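Local coordinates for cupin 2 conserved barrel domain protein (Desulfovibrio desulfuricans subsp. desulfuricans str. G20, PDB 2Q30), which is of unknown function but adopts the RmlC-like cupin fold, a double-stranded beta-helix, and assembles as a two-chain unit, at residues A[8-11]-A[12-15]. Sequence-based numbering, arbitrary orientation.
Sequences SHNL and LEAV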
ATOM      1  N   SER A   8      -5.377   0.241 -12.527  1.00 36.89           N
ATOM      2  CA  SER A   8      -5.846   0.169 -11.151  1.00 35.04           C
ATOM      3  C   SER A   8      -6.440  -1.202 -10.859  1.00 32.12           C
ATOM      4  O   SER A   8      -6.928  -1.875 -11.771  1.00 33.13           O
ATOM      5  CB  SER A   8      -6.877   1.252 -10.867  1.00 33.55           C
ATOM      6  OG  SER A   8      -8.125   0.891 -11.435  1.00 37.86           O
ATOM      7  N   HIS A   9      -6.438  -1.569  -9.579  1.00 33.68           N
ATOM      8  CA  HIS A   9      -6.988  -2.831  -9.102  1.00 31.55           C
ATOM      9  C   HIS A   9      -7.829  -2.539  -7.890  1.00 30.79           C
ATOM     10  O   HIS A   9      -7.330  -1.995  -6.917  1.00 30.31           O
ATOM     11  CB  HIS A   9      -5.889  -3.826  -8.736  1.00 35.31           C
ATOM     12  CG  HIS A   9      -4.795  -3.927  -9.754  1.00 37.18           C
ATOM     13  ND1 HIS A   9      -4.725  -4.957 -10.668  1.00 41.53           N
ATOM     14  CD2 HIS A   9      -3.722  -3.134  -9.995  1.00 43.18           C
ATOM     15  CE1 HIS A   9      -3.665  -4.786 -11.438  1.00 43.82           C
ATOM     16  NE2 HIS A   9      -3.042  -3.686 -11.054  1.00 44.63           N
ATOM     17  N   ASN A  10      -9.110  -2.898  -7.936  1.00 28.42           N
ATOM     18  CA  ASN A  10     -10.007  -2.653  -6.826  1.00 30.15           C
ATOM     19  C   ASN A  10      -9.881  -3.891  -5.981  1.00 30.35           C
ATOM     20  O   ASN A  10     -10.646  -4.819  -6.125  1.00 30.38           O
ATOM     21  CB  ASN A  10     -11.416  -2.389  -7.325  1.00 32.01           C
ATOM     22  CG  ASN A  10     -11.514  -1.093  -8.074  1.00 33.33           C
ATOM     23  OD1 ASN A  10     -10.652  -0.224  -7.948  1.00 33.46           O
ATOM     24  ND2 ASN A  10     -12.555  -0.952  -8.858  1.00 32.99           N
ATOM     25  N   LEU A  11      -8.898  -3.869  -5.092  1.00 28.88           N
ATOM     26  CA  LEU A  11      -8.549  -5.057  -4.308  1.00 30.33           C
ATOM     27  C   LEU A  11      -9.574  -5.507  -3.294  1.00 31.27           C
ATOM     28  O   LEU A  11      -9.491  -6.634  -2.853  1.00 32.41           O
ATOM     29  CB  LEU A  11      -7.204  -4.876  -3.629  1.00 31.14           C
ATOM     30  CG  LEU A  11      -5.988  -4.613  -4.524  1.00 35.42           C
ATOM     31  CD1 LEU A  11      -4.778  -4.347  -3.650  1.00 41.53           C
ATOM     32  CD2 LEU A  11      -5.728  -5.806  -5.448  1.00 36.19           C
ATOM     33  N   LEU A  12     -10.513  -4.646  -2.904  1.00 31.63           N
ATOM     34  CA  LEU A  12     -11.603  -5.050  -1.983  1.00 31.55           C
ATOM     35  C   LEU A  12     -12.972  -5.276  -2.640  1.00 32.85           C
ATOM     36  O   LEU A  12     -13.977  -5.545  -1.951  1.00 33.52           O
ATOM     37  CB  LEU A  12     -11.717  -4.037  -0.846  1.00 32.51           C
ATOM     38  CG  LEU A  12     -10.454  -3.928   0.009  1.00 28.21           C
ATOM     39  CD1 LEU A  12     -10.672  -2.829   1.036  1.00 33.97           C
ATOM     40  CD2 LEU A  12     -10.118  -5.264   0.710  1.00 26.97           C
ATOM     41  N   GLU A  13     -13.012  -5.175  -3.966  1.00 33.49           N
ATOM     42  CA  GLU A  13     -14.229  -5.324  -4.723  1.00 34.90           C
ATOM     43  C   GLU A  13     -14.731  -6.761  -4.675  1.00 34.46           C
ATOM     44  O   GLU A  13     -15.938  -6.986  -4.635  1.00 33.78           O
ATOM     45  CB  GLU A  13     -13.995  -4.822  -6.148  1.00 35.00           C
ATOM     46  CG  GLU A  13     -15.199  -4.791  -7.049  1.00 40.06           C
ATOM     47  CD  GLU A  13     -14.860  -4.112  -8.374  1.00 38.79           C
ATOM     48  OE1 GLU A  13     -14.671  -4.829  -9.372  1.00 50.48           O
ATOM     49  OE2 GLU A  13     -14.726  -2.873  -8.392  1.00 47.49           O
ATOM     50  N   ALA A  14     -13.818  -7.724  -4.686  1.00 34.60           N
ATOM     51  CA  ALA A  14     -14.161  -9.151  -4.580  1.00 34.84           C
ATOM     52  C   ALA A  14     -12.916  -9.863  -4.080  1.00 37.43           C
ATOM     53  O   ALA A  14     -11.925  -9.941  -4.815  1.00 40.66           O
ATOM     54  CB  ALA A  14     -14.610  -9.713  -5.946  1.00 35.65           C
ATOM     55  N   VAL A  15     -12.948 -10.352  -2.846  1.00 33.62           N
ATOM     56  CA  VAL A  15     -11.794 -11.019  -2.252  1.00 35.47           C
ATOM     57  C   VAL A  15     -11.954 -12.533  -2.403  1.00 36.09           C
ATOM     58  O   VAL A  15     -13.076 -13.033  -2.535  1.00 33.57           O
ATOM     59  CB  VAL A  15     -11.523 -10.551  -0.793  1.00 34.27           C
ATOM     60  CG1 VAL A  15     -11.399  -9.017  -0.769  1.00 28.48           C
ATOM     61  CG2 VAL A  15     -12.613 -11.013   0.182  1.00 33.61           C
TER
HETATM   62  O   HOH W   1     -11.232  -7.503  -6.198  1.00 42.41           O
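N10 and E13 sit at the two ends of a type I beta turn and are joined twice, once through the backbone and once through their side chains. The backbone bond runs from E13 N to N10 O, 3.2 Å long and nearly straight at 161°. Outside it, N10 ND2 donates a hydrogen bond to E13 OE2 at 2.9 Å. E13 OE2 lies close to the plane of the N10 amide, yet the N-H reaches it from above the carboxylate plane, the two flat groups being turned 69° apart. E13 makes this reach because CG is anti to the backbone N (chi1 -175°) and the chain beyond is extended. A water donates to N10 O (2.7 Å) and A14 O (2.9 Å), so N10 O takes two bonds. This polar side is the one open to solvent, with E13 exposed and N10 partly so. The tight side belongs to buried L11, packed on V27, L62 and L103, while L11 O is held by K101 NZ and brushed by V15 CG1 at 3.7 Å. S8, H9 and N10 pair antiparallel with a strand of the second subunit, so the type I turn ends a strand that carries a cupin sheet across the dimer interface.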